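Local coordinates for tRNA threonylcarbamoyladenosine biosynthesis protein TsaB (Pseudomonas aeruginosa, PDB 5BR9), which probably takes part in making the threonylcarbamoyladenosine modification of tRNA, as a TsaB-type member of the KAE1/TsaD family, at residues M143-A146 with G147-V151. Sequence-based numbering, arbitrary orientation.
Sequences MRLA and GSEAV
Leu145 reaches across the inside of a corner in the chain and lays its two methyl groups against Gly147, Ser148 and Glu149. Leu145 CD2 rests 3.7 Å from Gly147 O and 3.9 Å from Ser148 CA, while Leu145 CD1 meets the methylene carbon Glu149 CG at 4.0 Å. All three are plain van der Waals contacts. With CG swung opposite the backbone N (chi1 178°), the isobutyl group spans the bend, and its end crosses the aliphatic part of Glu149 at a slant.

No direct hydrogen bond joins the two arms. Ordered water does so instead: one molecule donates to Ala146 O at 2.7 Å and to Ser148 O at a longer 3.2 Å, tying together carbonyls that lie on opposite flanks of Gly147. The turn itself falls at this glycine, whose positive phi of 88° belongs to a backbone shape that suits glycine. On either side of this corner the short strand segments 143-146 and 148-151 run at 68° to each other.

Farther out, Glu149 is extended beyond CG, which carries its carboxylate away from Leu145 to other partners. OE1 forms a salt bridge with Arg72, and OE2 is hydrogen-bonded to the hydroxyls of Ser102 and Tyr136; such a grip should limit the carboxylate's rotation and probably favours its charged form. Tyr136 of strand 131-139 also touches Leu145, so one side chain meets both partners. Backbone hydrogen bonds between Ala146 and Cys135 and between Ala150 and Trp133 keep both arms on that same neighbour. The arrangement is a glycine-centred break in an edge strand, 142-152, the second arm of a beta hairpin in the 3-2-1-4-5 mixed sheet characteristic of the actin-like ATPase (ASKHA) fold.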
ATOM      1  N   MET A 143       6.980  15.775 -22.003  1.00 28.02           N
ATOM      2  CA  MET A 143       7.327  14.552 -22.714  1.00 25.18           C
ATOM      3  C   MET A 143       6.051  13.725 -22.822  1.00 20.72           C
ATOM      4  O   MET A 143       5.433  13.340 -21.828  1.00 24.66           O
ATOM      5  CB  MET A 143       8.462  13.797 -22.019  1.00 24.65           C
ATOM      6  CG  MET A 143       9.821  14.509 -22.111  1.00 29.01           C
ATOM      7  SD  MET A 143      10.451  14.827 -23.792  1.00 30.61           S
ATOM      8  CE  MET A 143      11.044  13.198 -24.246  1.00 19.23           C
ATOM      9  N   ARG A 144       5.650  13.486 -24.054  1.00 22.99           N
ATOM     10  CA  ARG A 144       4.348  12.922 -24.348  1.00 29.55           C
ATOM     11  C   ARG A 144       4.461  11.562 -25.044  1.00 32.15           C
ATOM     12  O   ARG A 144       5.269  11.372 -25.978  1.00 25.34           O
ATOM     13  CB  ARG A 144       3.582  13.918 -25.230  1.00 34.67           C
ATOM     14  CG  ARG A 144       2.102  13.901 -25.087  1.00 43.74           C
ATOM     15  CD  ARG A 144       1.636  14.846 -24.014  1.00 53.53           C
ATOM     16  NE  ARG A 144       0.175  14.904 -23.963  1.00 59.15           N
ATOM     17  CZ  ARG A 144      -0.578  14.190 -23.136  1.00 57.61           C
ATOM     18  NH1 ARG A 144      -0.014  13.353 -22.286  1.00 60.25           N
ATOM     19  NH2 ARG A 144      -1.896  14.312 -23.162  1.00 65.25           N
ATOM     20  N   LEU A 145       3.606  10.644 -24.613  1.00 28.94           N
ATOM     21  CA  LEU A 145       3.641   9.267 -25.076  1.00 30.16           C
ATOM     22  C   LEU A 145       3.248   9.148 -26.547  1.00 25.76           C
ATOM     23  O   LEU A 145       2.218   9.647 -26.982  1.00 27.29           O
ATOM     24  CB  LEU A 145       2.735   8.385 -24.201  1.00 23.23           C
ATOM     25  CG  LEU A 145       2.659   6.921 -24.634  1.00 24.01           C
ATOM     26  CD1 LEU A 145       4.019   6.222 -24.410  1.00 21.89           C
ATOM     27  CD2 LEU A 145       1.545   6.215 -23.841  1.00 29.00           C
ATOM     28  N   ALA A 146       4.084   8.481 -27.318  1.00 25.76           N
ATOM     29  CA  ALA A 146       3.752   8.212 -28.711  1.00 28.76           C
ATOM     30  C   ALA A 146       3.388   6.759 -28.831  1.00 41.10           C
ATOM     31  O   ALA A 146       4.231   5.897 -28.598  1.00 48.64           O
ATOM     32  CB  ALA A 146       4.920   8.531 -29.628  1.00 27.25           C
ATOM     33  N   GLY A 147       2.134   6.483 -29.165  1.00 43.58           N
ATOM     34  CA  GLY A 147       1.677   5.111 -29.229  1.00 46.78           C
ATOM     35  C   GLY A 147       1.183   4.665 -27.875  1.00 40.64           C
ATOM     36  O   GLY A 147       0.359   5.327 -27.261  1.00 38.76           O
ATOM     37  N   SER A 148       1.613   3.492 -27.448  1.00 39.09           N
ATOM     38  CA  SER A 148       1.233   3.014 -26.131  1.00 43.81           C
ATOM     39  C   SER A 148       2.435   2.360 -25.432  1.00 33.89           C
ATOM     40  O   SER A 148       3.458   2.055 -26.057  1.00 35.20           O
ATOM     41  CB  SER A 148       0.046   2.049 -26.223  1.00 52.08           C
ATOM     42  OG  SER A 148      -0.736   2.103 -25.043  1.00 46.80           O
ATOM     43  N   GLU A 149       2.287   2.141 -24.132  1.00 26.52           N
ATOM     44  CA  GLU A 149       3.296   1.467 -23.332  1.00 30.46           C
ATOM     45  C   GLU A 149       3.056  -0.009 -23.498  1.00 26.02           C
ATOM     46  O   GLU A 149       1.956  -0.416 -23.878  1.00 28.21           O
ATOM     47  CB  GLU A 149       3.225   1.876 -21.848  1.00 23.98           C
ATOM     48  CG  GLU A 149       3.583   3.335 -21.627  1.00 30.50           C
ATOM     49  CD  GLU A 149       3.562   3.767 -20.156  1.00 33.24           C
ATOM     50  OE1 GLU A 149       3.024   3.046 -19.283  1.00 34.62           O
ATOM     51  OE2 GLU A 149       4.060   4.875 -19.892  1.00 34.57           O
ATOM     52  N   ALA A 150       4.108  -0.794 -23.304  1.00 25.15           N
ATOM     53  CA  ALA A 150       4.019  -2.234 -23.480  1.00 26.73           C
ATOM     54  C   ALA A 150       5.056  -2.926 -22.615  1.00 25.89           C
ATOM     55  O   ALA A 150       6.021  -2.297 -22.166  1.00 34.28           O
ATOM     56  CB  ALA A 150       4.223  -2.593 -24.949  1.00 27.32           C
ATOM     57  N   VAL A 151       4.852  -4.217 -22.375  1.00 28.31           N
ATOM     58  CA  VAL A 151       5.859  -5.061 -21.751  1.00 27.41           C
ATOM     59  C   VAL A 151       6.224  -6.112 -22.787  1.00 30.38           C
ATOM     60  O   VAL A 151       5.371  -6.822 -23.283  1.00 33.76           O
ATOM     61  CB  VAL A 151       5.362  -5.657 -20.424  1.00 39.17           C
ATOM     62  CG1 VAL A 151       4.021  -6.336 -20.608  1.00 37.74           C
ATOM     63  CG2 VAL A 151       6.395  -6.637 -19.848  1.00 30.05           C
TER
HETATM   64  O   HOH W   1       5.621   4.187 -27.006  1.00 30.02           O